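Local atomic coordinates of terminase, large subunit (Bacillus phage spp1, PDB entry 2WBN), a protein that drives viral DNA into empty capsids as an ATP-powered motor and cuts the genome with its C-terminal, metal-dependent nuclease domain. Residues Asp62-Val67 against Val89-Thr94; Ile108-Ser113 against Asn128-Ala133; Ile78-Glu83 against Pro161-Glu166; Glu31-Glu36 against Asp151-Asp156. One frame throughout, in Å; residues are numbered along the deposited sequence.

Contact 1 (Asp62-Val67 against Val89-Thr94); sequences DPLAFV and VSLKRT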
loop_
_atom_site.group_PDB
_atom_site.type_symbol
_atom_site.label_atom_id
_atom_site.label_comp_id
_atom_site.label_asym_id
_atom_site.label_seq_id
_atom_site.Cartn_x
_atom_site.Cartn_y
_atom_site.Cartn_z
ATOM N N ASP A 62 -14.748 5.884 -1.027
ATOM C CA ASP A 62 -13.501 5.153 -0.817
ATOM C C ASP A 62 -12.528 5.934 0.063
ATOM O O ASP A 62 -12.456 7.179 -0.039
ATOM C CB ASP A 62 -12.871 4.813 -2.154
ATOM C CG ASP A 62 -13.711 3.840 -2.933
ATOM O OD1 ASP A 62 -14.767 3.403 -2.396
ATOM O OD2 ASP A 62 -13.325 3.501 -4.047
ATOM N N PRO A 63 -11.837 5.226 0.977
ATOM C CA PRO A 63 -10.977 5.910 1.929
ATOM C C PRO A 63 -9.616 6.290 1.376
ATOM O O PRO A 63 -9.083 5.628 0.481
ATOM C CB PRO A 63 -10.781 4.872 3.034
ATOM C CG PRO A 63 -10.804 3.565 2.298
ATOM C CD PRO A 63 -11.769 3.765 1.133
ATOM N N LEU A 64 -9.030 7.311 1.977
ATOM C CA LEU A 64 -7.607 7.544 1.828
ATOM C C LEU A 64 -6.908 6.359 2.511
ATOM O O LEU A 64 -7.354 5.898 3.566
ATOM C CB LEU A 64 -7.216 8.875 2.475
ATOM C CG LEU A 64 -5.710 9.185 2.620
ATOM C CD1 LEU A 64 -5.537 10.722 2.533
ATOM C CD2 LEU A 64 -5.128 8.651 3.933
ATOM N N ALA A 65 -5.855 5.844 1.894
ATOM C CA ALA A 65 -5.072 4.731 2.459
ATOM C C ALA A 65 -3.580 5.005 2.293
ATOM O O ALA A 65 -3.070 5.090 1.158
ATOM C CB ALA A 65 -5.458 3.426 1.796
ATOM N N PHE A 66 -2.918 5.239 3.430
ATOM C CA PHE A 66 -1.466 5.365 3.513
ATOM C C PHE A 66 -0.873 4.036 3.990
ATOM O O PHE A 66 -1.348 3.469 4.979
ATOM C CB PHE A 66 -1.082 6.463 4.508
ATOM C CG PHE A 66 0.384 6.509 4.828
ATOM C CD1 PHE A 66 1.278 7.129 3.961
ATOM C CD2 PHE A 66 0.874 5.923 5.981
ATOM C CE1 PHE A 66 2.629 7.170 4.246
ATOM C CE2 PHE A 66 2.233 5.951 6.272
ATOM C CZ PHE A 66 3.110 6.569 5.403
ATOM N N VAL A 67 0.153 3.546 3.298
ATOM C CA VAL A 67 0.847 2.314 3.729
ATOM C C VAL A 67 2.355 2.558 3.809
ATOM O O VAL A 67 2.909 3.325 3.013
ATOM C CB VAL A 67 0.521 1.107 2.806
ATOM C CG1 VAL A 67 -0.999 0.870 2.750
ATOM C CG2 VAL A 67 1.129 1.284 1.363
ATOM N N VAL A 89 -11.717 11.936 4.532
ATOM C CA VAL A 89 -10.368 12.223 4.056
ATOM C C VAL A 89 -9.904 13.625 4.500
ATOM O O VAL A 89 -10.575 14.643 4.236
ATOM C CB VAL A 89 -10.303 12.108 2.528
ATOM C CG1 VAL A 89 -8.897 12.467 2.007
ATOM C CG2 VAL A 89 -10.743 10.719 2.072
ATOM N N SER A 90 -8.776 13.656 5.201
ATOM C CA SER A 90 -8.154 14.902 5.619
ATOM C C SER A 90 -6.676 14.815 5.294
ATOM O O SER A 90 -5.967 13.913 5.775
ATOM C CB SER A 90 -8.351 15.148 7.115
ATOM O OG SER A 90 -7.554 16.248 7.540
ATOM N N LEU A 91 -6.224 15.725 4.438
ATOM C CA LEU A 91 -4.801 15.861 4.176
ATOM C C LEU A 91 -4.079 16.399 5.421
ATOM O O LEU A 91 -2.957 15.989 5.696
ATOM C CB LEU A 91 -4.562 16.760 2.957
ATOM C CG LEU A 91 -5.159 16.276 1.625
ATOM C CD1 LEU A 91 -4.663 17.143 0.460
ATOM C CD2 LEU A 91 -4.798 14.794 1.391
ATOM N N LYS A 92 -4.710 17.302 6.171
ATOM C CA LYS A 92 -4.119 17.766 7.437
ATOM C C LYS A 92 -3.828 16.576 8.370
ATOM O O LYS A 92 -2.719 16.443 8.891
ATOM C CB LYS A 92 -5.030 18.774 8.140
ATOM C CG LYS A 92 -4.501 19.220 9.525
ATOM C CD LYS A 92 -5.042 20.580 9.950
ATOM C CE LYS A 92 -4.482 21.032 11.313
ATOM N NZ LYS A 92 -2.975 21.044 11.363
ATOM N N ARG A 93 -4.826 15.712 8.553
ATOM C CA ARG A 93 -4.705 14.522 9.434
ATOM C C ARG A 93 -3.656 13.547 8.925
ATOM O O ARG A 93 -2.947 12.907 9.713
ATOM C CB ARG A 93 -6.055 13.794 9.587
ATOM C CG ARG A 93 -5.979 12.528 10.442
ATOM C CD ARG A 93 -7.324 11.851 10.746
ATOM N NE ARG A 93 -7.111 10.734 11.684
ATOM C CZ ARG A 93 -7.434 9.447 11.499
ATOM N NH1 ARG A 93 -8.056 9.033 10.399
ATOM N NH2 ARG A 93 -7.139 8.552 12.451
ATOM N N THR A 94 -3.550 13.431 7.609
ATOM C CA THR A 94 -2.598 12.523 7.005
ATOM C C THR A 94 -1.169 13.021 7.237
ATOM O O THR A 94 -0.303 12.259 7.685
ATOM C CB THR A 94 -2.898 12.371 5.524
ATOM O OG1 THR A 94 -4.260 11.937 5.378
ATOM C CG2 THR A 94 -1.980 11.375 4.879
#
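L64 on strand 64-72 packs against V89, in the loop just before helix 91-100, and T94 in its first turn, an apolar strand-to-helix contact in the RNase H-like sheet of the nuclease domain. Strand 77-86 lies between the two in sequence, running back beside the first before the chain enters the helix. With CG swung anti to its backbone N (chi1 170°), L64 sends CD1 into the angle between V89 and the helix. There it lies 3.8 Å from V89 CG1 and, end on, 3.3 Å from T94 OG1; L91 CD2 comes in more loosely, 4.3 Å from the same CD1. The V89 isopropyl group passes over the base of L64, with V89 CG2 3.8 Å from L64 N. No hydrogen bond crosses. Away from this apolar cluster, the side chain of D62 leads toward H190, a manganese ligand. R93 forms a salt bridge with D86 at the end of the intervening strand. The helix start is pinned by S90, the N-cap residue, whose OG accepts from R93 N at 3.0 Å. Although T94 OG1 presses on leucine methyls, it has a polar partner: it donates to S90 O at 2.6 Å, and T94 N reaches that oxygen from the opposite face of the carbonyl.

Contact 2 (Ile108-Ser113 against Asn128-Ala133); sequences IIADSS and NRIEGA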
loop_
_atom_site.group_PDB
_atom_site.type_symbol
_atom_site.label_atom_id
_atom_site.label_comp_id
_atom_site.label_asym_id
_atom_site.label_seq_id
_atom_site.Cartn_x
_atom_site.Cartn_y
_atom_site.Cartn_z
ATOM N N ILE A 108 7.076 9.126 -0.220
ATOM C CA ILE A 108 5.702 8.637 -0.422
ATOM C C ILE A 108 5.349 8.743 -1.909
ATOM O O ILE A 108 5.443 9.838 -2.508
ATOM C CB ILE A 108 4.673 9.428 0.426
ATOM C CG1 ILE A 108 5.025 9.343 1.917
ATOM C CG2 ILE A 108 3.236 8.919 0.184
ATOM C CD1 ILE A 108 4.261 10.321 2.802
ATOM N N ILE A 109 5.012 7.607 -2.517
ATOM C CA ILE A 109 4.526 7.580 -3.883
ATOM C C ILE A 109 3.014 7.601 -3.799
ATOM O O ILE A 109 2.403 6.741 -3.144
ATOM C CB ILE A 109 5.040 6.366 -4.696
ATOM C CG1 ILE A 109 6.580 6.355 -4.730
ATOM C CG2 ILE A 109 4.539 6.449 -6.131
ATOM C CD1 ILE A 109 7.212 5.207 -5.558
ATOM N N ALA A 110 2.411 8.605 -4.440
ATOM C CA ALA A 110 1.002 8.864 -4.293
ATOM C C ALA A 110 0.215 8.756 -5.580
ATOM O O ALA A 110 0.670 9.136 -6.655
ATOM C CB ALA A 110 0.775 10.254 -3.665
ATOM N N ASP A 111 -0.998 8.237 -5.416
ATOM C CA ASP A 111 -2.106 8.304 -6.365
ATOM C C ASP A 111 -2.076 9.573 -7.223
ATOM O O ASP A 111 -2.406 10.654 -6.749
ATOM C CB ASP A 111 -3.387 8.197 -5.503
ATOM C CG ASP A 111 -4.691 8.476 -6.246
ATOM O OD1 ASP A 111 -4.732 8.491 -7.500
ATOM O OD2 ASP A 111 -5.715 8.676 -5.513
ATOM N N SER A 112 -1.699 9.426 -8.497
ATOM C CA SER A 112 -1.463 10.575 -9.368
ATOM C C SER A 112 -2.758 11.177 -9.940
ATOM O O SER A 112 -2.696 12.172 -10.636
ATOM C CB SER A 112 -0.486 10.223 -10.502
ATOM O OG SER A 112 -1.044 9.283 -11.401
ATOM N N SER A 113 -3.922 10.593 -9.627
ATOM C CA SER A 113 -5.210 11.132 -10.090
ATOM C C SER A 113 -5.606 12.427 -9.372
ATOM O O SER A 113 -6.511 13.139 -9.824
ATOM C CB SER A 113 -6.340 10.099 -9.914
ATOM O OG SER A 113 -6.707 9.966 -8.557
ATOM N N ASN A 128 7.492 16.953 2.041
ATOM C CA ASN A 128 8.331 17.284 0.900
ATOM C C ASN A 128 8.617 16.108 -0.010
ATOM O O ASN A 128 8.664 16.271 -1.236
ATOM C CB ASN A 128 9.655 17.867 1.385
ATOM C CG ASN A 128 9.475 19.174 2.131
ATOM O OD1 ASN A 128 8.686 20.038 1.728
ATOM N ND2 ASN A 128 10.219 19.335 3.225
ATOM N N ARG A 129 8.811 14.931 0.583
ATOM C CA ARG A 129 9.172 13.733 -0.170
ATOM C C ARG A 129 7.938 12.985 -0.648
ATOM O O ARG A 129 7.837 11.774 -0.525
ATOM C CB ARG A 129 10.079 12.831 0.678
ATOM C CG ARG A 129 11.386 13.522 1.056
ATOM C CD ARG A 129 12.318 12.683 1.895
ATOM N NE ARG A 129 13.396 13.521 2.433
ATOM C CZ ARG A 129 14.522 13.069 2.981
ATOM N NH1 ARG A 129 14.762 11.765 3.077
ATOM N NH2 ARG A 129 15.426 13.932 3.437
ATOM N N ILE A 130 6.964 13.709 -1.165
ATOM C CA ILE A 130 5.830 13.063 -1.798
ATOM C C ILE A 130 5.997 13.283 -3.289
ATOM O O ILE A 130 6.382 14.384 -3.726
ATOM C CB ILE A 130 4.482 13.592 -1.274
ATOM C CG1 ILE A 130 3.318 12.828 -1.923
ATOM C CG2 ILE A 130 4.332 15.105 -1.516
ATOM C CD1 ILE A 130 2.082 12.813 -1.095
ATOM N N GLU A 131 5.792 12.228 -4.071
ATOM C CA GLU A 131 5.708 12.393 -5.515
ATOM C C GLU A 131 4.614 11.528 -6.123
ATOM O O GLU A 131 4.222 10.504 -5.561
ATOM C CB GLU A 131 7.062 12.154 -6.197
ATOM C CG GLU A 131 7.503 10.706 -6.324
ATOM C CD GLU A 131 8.904 10.599 -6.919
ATOM O OE1 GLU A 131 9.882 10.731 -6.153
ATOM O OE2 GLU A 131 9.029 10.391 -8.150
ATOM N N GLY A 132 4.102 11.977 -7.266
ATOM C CA GLY A 132 3.083 11.247 -7.986
ATOM C C GLY A 132 3.622 9.922 -8.486
ATOM O O GLY A 132 4.789 9.837 -8.898
ATOM N N ALA A 133 2.788 8.883 -8.419
ATOM C CA ALA A 133 3.093 7.620 -9.068
ATOM C C ALA A 133 3.317 7.889 -10.550
ATOM O O ALA A 133 2.487 8.512 -11.194
ATOM C CB ALA A 133 1.961 6.627 -8.886
#
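I109 drives its CG2 methyl to 3.5 Å from A133 CA, tighter than ordinary carbon packing. With CG1 beside the backbone N (chi1 -58°), the CG2 branch is left anti to that nitrogen, which aims it at the point where the neighbouring chain leaves the strand; A133 CB also touches it. A backbone bond holds A133 there: A133 N donates to A110 O at 2.8 Å.

Upstream, the two strands run parallel with regular bonding. I108 N donates to R129 O at 2.8 Å, I108 O accepts from E131 N at 2.9 Å, and A110 N reaches E131 O. On the face carrying I108 and I130, I130 CD1 sits 3.9 Å from A110 CB, and L121 and I118 of helix 115-124 close over this pair. On the other face, the carboxylate of E131 turns to salt bridges with K134 and R201.

Past the strand end, D111 points its CB away from segment 128-133, while S112 CB leans back to 3.5 Å from A133 O. D111 OD1 accepts from S113 N, making an Asx turn, and from S113 OG at 2.7 Å, both on one face of the carboxylate; OD2 takes F57 N. Bonds to both oxygens would limit the rotation of this manganese-binding carboxylate. Strand 108-110, helix 115-124 and strand 130-132 form a beta-alpha-beta unit at the edge of the RNase H-like sheet, with a metal-binding aspartate just beyond the first strand's C-terminal end.

Contact 3 (Ile78-Glu83 against Pro161-Glu166); sequences IYAIDE and PNIARE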
loop_
_atom_site.group_PDB
_atom_site.type_symbol
_atom_site.label_atom_id
_atom_site.label_comp_id
_atom_site.label_asym_id
_atom_site.label_seq_id
_atom_site.Cartn_x
_atom_site.Cartn_y
_atom_site.Cartn_z
ATOM N N ILE A 78 8.071 -8.683 1.588
ATOM C CA ILE A 78 7.695 -7.367 2.071
ATOM C C ILE A 78 7.028 -7.519 3.429
ATOM O O ILE A 78 6.391 -8.533 3.699
ATOM C CB ILE A 78 6.811 -6.603 1.072
ATOM C CG1 ILE A 78 5.452 -7.272 0.843
ATOM C CG2 ILE A 78 7.564 -6.388 -0.258
ATOM C CD1 ILE A 78 4.496 -6.397 -0.019
ATOM N N TYR A 79 7.211 -6.520 4.283
ATOM C CA TYR A 79 6.714 -6.534 5.647
ATOM C C TYR A 79 5.925 -5.256 5.886
ATOM O O TYR A 79 6.485 -4.184 5.717
ATOM C CB TYR A 79 7.883 -6.515 6.628
ATOM C CG TYR A 79 8.798 -7.703 6.624
ATOM C CD1 TYR A 79 9.861 -7.784 5.731
ATOM C CD2 TYR A 79 8.633 -8.728 7.555
ATOM C CE1 TYR A 79 10.718 -8.856 5.758
ATOM C CE2 TYR A 79 9.491 -9.802 7.586
ATOM C CZ TYR A 79 10.521 -9.861 6.682
ATOM O OH TYR A 79 11.362 -10.915 6.716
ATOM N N ALA A 80 4.652 -5.375 6.282
ATOM C CA ALA A 80 3.808 -4.212 6.580
ATOM C C ALA A 80 4.177 -3.616 7.925
ATOM O O ALA A 80 4.196 -4.318 8.944
ATOM C CB ALA A 80 2.316 -4.586 6.525
ATOM N N ILE A 81 4.485 -2.319 7.927
ATOM C CA ILE A 81 4.943 -1.630 9.136
ATOM C C ILE A 81 3.815 -0.813 9.747
ATOM O O ILE A 81 3.557 -0.889 10.950
ATOM C CB ILE A 81 6.149 -0.696 8.837
ATOM C CG1 ILE A 81 7.334 -1.510 8.305
ATOM C CG2 ILE A 81 6.534 0.088 10.092
ATOM C CD1 ILE A 81 8.587 -0.675 7.935
ATOM N N ASP A 82 3.145 -0.021 8.913
ATOM C CA ASP A 82 2.098 0.834 9.402
ATOM C C ASP A 82 1.137 1.219 8.272
ATOM O O ASP A 82 1.380 0.926 7.105
ATOM C CB ASP A 82 2.727 2.066 10.048
ATOM C CG ASP A 82 1.907 2.630 11.197
ATOM O OD1 ASP A 82 0.745 2.216 11.397
ATOM O OD2 ASP A 82 2.437 3.510 11.911
ATOM N N GLU A 83 0.028 1.845 8.659
ATOM C CA GLU A 83 -1.014 2.249 7.734
ATOM C C GLU A 83 -1.860 3.365 8.361
ATOM O O GLU A 83 -1.875 3.542 9.587
ATOM C CB GLU A 83 -1.920 1.055 7.402
ATOM C CG GLU A 83 -2.814 0.652 8.573
ATOM C CD GLU A 83 -3.637 -0.602 8.365
ATOM O OE1 GLU A 83 -3.379 -1.361 7.411
ATOM O OE2 GLU A 83 -4.565 -0.834 9.182
ATOM N N PRO A 161 -4.193 -3.580 10.623
ATOM C CA PRO A 161 -5.408 -4.428 10.507
ATOM C C PRO A 161 -6.134 -4.302 9.176
ATOM O O PRO A 161 -6.730 -5.278 8.713
ATOM C CB PRO A 161 -6.300 -3.951 11.649
ATOM C CG PRO A 161 -5.795 -2.604 12.016
ATOM C CD PRO A 161 -4.316 -2.620 11.729
ATOM N N ASN A 162 -6.082 -3.113 8.569
ATOM C CA ASN A 162 -6.729 -2.910 7.283
ATOM C C ASN A 162 -6.019 -3.641 6.143
ATOM O O ASN A 162 -6.663 -4.336 5.345
ATOM C CB ASN A 162 -6.837 -1.401 6.951
ATOM C CG ASN A 162 -7.826 -0.680 7.839
ATOM O OD1 ASN A 162 -9.028 -0.897 7.719
ATOM N ND2 ASN A 162 -7.333 0.178 8.740
ATOM N N ILE A 163 -4.709 -3.493 6.067
ATOM C CA ILE A 163 -3.885 -4.264 5.126
ATOM C C ILE A 163 -4.146 -5.774 5.291
ATOM O O ILE A 163 -4.401 -6.479 4.310
ATOM C CB ILE A 163 -2.367 -3.974 5.308
ATOM C CG1 ILE A 163 -2.015 -2.557 4.863
ATOM C CG2 ILE A 163 -1.505 -4.962 4.482
ATOM C CD1 ILE A 163 -0.611 -2.102 5.264
ATOM N N ALA A 164 -4.121 -6.251 6.533
ATOM C CA ALA A 164 -4.410 -7.661 6.825
ATOM C C ALA A 164 -5.772 -8.110 6.273
ATOM O O ALA A 164 -5.850 -9.103 5.578
ATOM C CB ALA A 164 -4.321 -7.954 8.352
ATOM N N ARG A 165 -6.831 -7.347 6.550
ATOM C CA ARG A 165 -8.168 -7.682 6.111
ATOM C C ARG A 165 -8.283 -7.660 4.584
ATOM O O ARG A 165 -8.798 -8.594 3.982
ATOM C CB ARG A 165 -9.200 -6.724 6.715
ATOM C CG ARG A 165 -10.653 -7.115 6.368
ATOM C CD ARG A 165 -11.697 -6.151 6.928
ATOM N NE ARG A 165 -11.276 -4.768 6.770
ATOM C CZ ARG A 165 -11.367 -4.066 5.655
ATOM N NH1 ARG A 165 -10.909 -2.822 5.654
ATOM N NH2 ARG A 165 -11.893 -4.590 4.537
ATOM N N GLU A 166 -7.758 -6.621 3.959
ATOM C CA GLU A 166 -7.957 -6.479 2.526
ATOM C C GLU A 166 -7.197 -7.555 1.771
ATOM O O GLU A 166 -7.749 -8.167 0.851
ATOM C CB GLU A 166 -7.577 -5.087 2.062
ATOM C CG GLU A 166 -8.523 -4.027 2.559
ATOM C CD GLU A 166 -8.335 -2.717 1.830
ATOM O OE1 GLU A 166 -7.229 -2.504 1.278
ATOM O OE2 GLU A 166 -9.302 -1.932 1.784
#
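Helix segment 161-166 crosses strand segment 78-83 at 112°, with E83 and I163 the nearest pair, 7.6 Å between CA atoms. The carboxylate of E83 carries the contact. Its CG stands between the backbone N and the carbonyl carbon (chi1 72°), and the chain then runs straight out to the first turn of the helix. There OE1 accepts from I163 N at 2.8 Å and OE2 from N162 N at 2.8 Å, each through its syn lone pair, so the two oxygens grip consecutive backbone N-H groups. N162 adds a third bond: its side chain crosses E83 at about a right angle and brings ND2 to 3.0 Å from OE2, well above the carboxylate plane and less straight than the other two. With its rotation fixed by the backbone pair, the carboxylate sits where the helix dipole would tend to stabilise its negative charge.

The I163 side chain runs alongside E83, pointing back toward the strand. Its CG1 lies 3.1 Å from E83 OE1, and its CD1 reaches on to A80 CB at 4.0 Å. A80 and E83 both turn toward the helix although three residues apart, because I81 and D82 together face R68 in a classic beta bulge. D82 OD1 takes E83 N at the bulge, while D82 OD2 bonds Y103 OH.

Helix 161-169 thus lies across one face of the sheet, with I163 also against W69 of strand 64-72 and I155 of strand 152-155, and E166 bonded to T191 in helix 190-198.

Contact 4 (Glu31-Glu36 against Asp151-Asp156); sequences ENLQIE and DAIVID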
loop_
_atom_site.group_PDB
_atom_site.type_symbol
_atom_site.label_atom_id
_atom_site.label_comp_id
_atom_site.label_asym_id
_atom_site.label_seq_id
_atom_site.Cartn_x
_atom_site.Cartn_y
_atom_site.Cartn_z
ATOM N N GLU A 31 -1.414 -16.467 -2.230
ATOM C CA GLU A 31 -1.071 -17.649 -1.445
ATOM C C GLU A 31 0.164 -17.359 -0.603
ATOM O O GLU A 31 0.341 -17.957 0.454
ATOM C CB GLU A 31 -0.831 -18.854 -2.350
ATOM C CG GLU A 31 -2.090 -19.355 -3.053
ATOM C CD GLU A 31 -1.803 -20.518 -3.985
ATOM O OE1 GLU A 31 -1.006 -21.384 -3.598
ATOM O OE2 GLU A 31 -2.372 -20.551 -5.093
ATOM N N ASN A 32 0.982 -16.411 -1.057
ATOM C CA ASN A 32 2.175 -15.950 -0.329
ATOM C C ASN A 32 1.971 -15.167 0.986
ATOM O O ASN A 32 2.952 -14.717 1.588
ATOM C CB ASN A 32 3.065 -15.127 -1.262
ATOM C CG ASN A 32 2.426 -13.835 -1.701
ATOM O OD1 ASN A 32 1.310 -13.534 -1.293
ATOM N ND2 ASN A 32 3.132 -13.062 -2.533
ATOM N N LEU A 33 0.740 -15.022 1.453
ATOM C CA LEU A 33 0.479 -14.205 2.651
ATOM C C LEU A 33 0.897 -14.901 3.928
ATOM O O LEU A 33 0.605 -16.082 4.099
ATOM C CB LEU A 33 -1.001 -13.820 2.761
ATOM C CG LEU A 33 -1.538 -12.738 1.827
ATOM C CD1 LEU A 33 -2.992 -12.423 2.213
ATOM C CD2 LEU A 33 -0.686 -11.489 1.913
ATOM N N GLN A 34 1.632 -14.168 4.775
ATOM C CA GLN A 34 2.031 -14.624 6.092
ATOM C C GLN A 34 1.407 -13.638 7.100
ATOM O O GLN A 34 1.828 -12.489 7.216
ATOM C CB GLN A 34 3.557 -14.701 6.178
ATOM C CG GLN A 34 4.064 -15.545 7.290
ATOM C CD GLN A 34 3.944 -17.065 7.073
ATOM O OE1 GLN A 34 3.926 -17.802 8.038
ATOM N NE2 GLN A 34 3.921 -17.518 5.826
ATOM N N ILE A 35 0.333 -14.076 7.749
ATOM C CA ILE A 35 -0.506 -13.198 8.567
ATOM C C ILE A 35 -0.713 -13.827 9.927
ATOM O O ILE A 35 -1.292 -14.922 10.051
ATOM C CB ILE A 35 -1.914 -12.948 7.970
ATOM C CG1 ILE A 35 -1.847 -12.453 6.530
ATOM C CG2 ILE A 35 -2.687 -11.932 8.870
ATOM C CD1 ILE A 35 -3.220 -12.161 5.890
ATOM N N GLU A 36 -0.269 -13.113 10.957
ATOM C CA GLU A 36 -0.411 -13.603 12.315
ATOM C C GLU A 36 -0.125 -12.457 13.271
ATOM O O GLU A 36 0.811 -11.683 13.060
ATOM C CB GLU A 36 0.554 -14.744 12.548
ATOM C CG GLU A 36 0.420 -15.426 13.911
ATOM C CD GLU A 36 1.190 -16.718 13.974
ATOM O OE1 GLU A 36 2.434 -16.668 14.163
ATOM O OE2 GLU A 36 0.540 -17.786 13.869
ATOM N N ASP A 151 7.882 -13.925 -2.517
ATOM C CA ASP A 151 8.017 -15.151 -1.710
ATOM C C ASP A 151 7.116 -15.088 -0.492
ATOM O O ASP A 151 6.489 -16.082 -0.143
ATOM C CB ASP A 151 9.466 -15.380 -1.296
ATOM C CG ASP A 151 10.299 -15.975 -2.412
ATOM O OD1 ASP A 151 9.756 -16.234 -3.516
ATOM O OD2 ASP A 151 11.509 -16.175 -2.196
ATOM N N ALA A 152 7.032 -13.916 0.137
ATOM C CA ALA A 152 6.138 -13.728 1.268
ATOM C C ALA A 152 5.694 -12.273 1.403
ATOM O O ALA A 152 6.509 -11.355 1.240
ATOM C CB ALA A 152 6.832 -14.196 2.556
ATOM N N ILE A 153 4.409 -12.083 1.698
ATOM C CA ILE A 153 3.881 -10.786 2.141
ATOM C C ILE A 153 3.498 -10.947 3.600
ATOM O O ILE A 153 2.560 -11.685 3.912
ATOM C CB ILE A 153 2.649 -10.376 1.341
ATOM C CG1 ILE A 153 3.010 -10.218 -0.136
ATOM C CG2 ILE A 153 2.021 -9.061 1.904
ATOM C CD1 ILE A 153 1.796 -10.023 -1.043
ATOM N N VAL A 154 4.221 -10.249 4.476
ATOM C CA VAL A 154 4.195 -10.495 5.916
ATOM C C VAL A 154 3.457 -9.360 6.578
ATOM O O VAL A 154 3.867 -8.191 6.482
ATOM C CB VAL A 154 5.612 -10.620 6.529
ATOM C CG1 VAL A 154 5.530 -10.992 8.002
ATOM C CG2 VAL A 154 6.442 -11.650 5.772
ATOM N N ILE A 155 2.367 -9.706 7.249
ATOM C CA ILE A 155 1.449 -8.735 7.809
ATOM C C ILE A 155 1.068 -9.132 9.223
ATOM O O ILE A 155 0.613 -10.257 9.478
ATOM C CB ILE A 155 0.143 -8.604 6.973
ATOM C CG1 ILE A 155 0.430 -8.418 5.476
ATOM C CG2 ILE A 155 -0.734 -7.406 7.501
ATOM C CD1 ILE A 155 -0.799 -8.695 4.599
ATOM N N ASP A 156 1.215 -8.180 10.130
ATOM C CA ASP A 156 0.826 -8.341 11.515
ATOM C C ASP A 156 -0.466 -7.545 11.731
ATOM O O ASP A 156 -0.440 -6.291 11.707
ATOM C CB ASP A 156 1.944 -7.779 12.370
ATOM C CG ASP A 156 1.789 -8.069 13.850
ATOM O OD1 ASP A 156 0.650 -8.295 14.339
ATOM O OD2 ASP A 156 2.844 -8.030 14.535
#
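N32 and L33 meet I153 where strand 33-35 joins strand 152-155 in parallel, at the outer edge of the RNase H-like sheet. Followed outward, the N32 side chain starts with CB 3.7 Å from D151 O. CG lies between the backbone N and the carbonyl carbon (chi1 66°), which sends the amide obliquely across the end of I153: CG is 3.9 Å from I153 CD1, and OD1 and ND2 are each 3.6 Å from that methyl. ND2 also has two polar partners, L147 O and L150 O, so the amide is tied to the chain leading into strand 152-155.

The backbones zip together from this point. I153 N donates to N32 O at 3.0 Å, and Q34 N donates to I153 O at 2.8 Å. I155 N then binds Q34 O, and a weak bond from E36 N to I155 O ends the pairing.

L33, I35, I153 and I155 share one face of the sheet, covered by helix 161-169, where F167 meets L33 and A164 meets I155. Q34 and V154 lie on the other face, V154 against Y79. Beyond the strands, the D156 carboxylate ties down the chain after each strand: OD1 accepts from G38 N and L158 N, OD2 from I40 N. On the helix side, L33 lays CD2 3.6 Å from I153 CB and 3.9 Å from I155 CD1.

All four contacts reach one mixed sheet and follow its order from edge to edge. Contact 4 holds one outer strand, contact 2 the other, their centres about 26 Å apart. Contacts 3 and 4 meet through adjoining strands, with V154 N 2.9 Å from I78 O. Contacts 1 and 3 touch where V67 CG1 lies 3.9 Å from I163 CD1; contacts 1 and 2 where F66 CE1 lies 3.8 Å from I108 CD1. The metal site of D56, D111, H190 and D193 borders contacts 1 and 2: contact 2 supplies D111, and contact 1 brings D62 about 3 Å from H190, side chain to side chain. Contact 4 lies away from it.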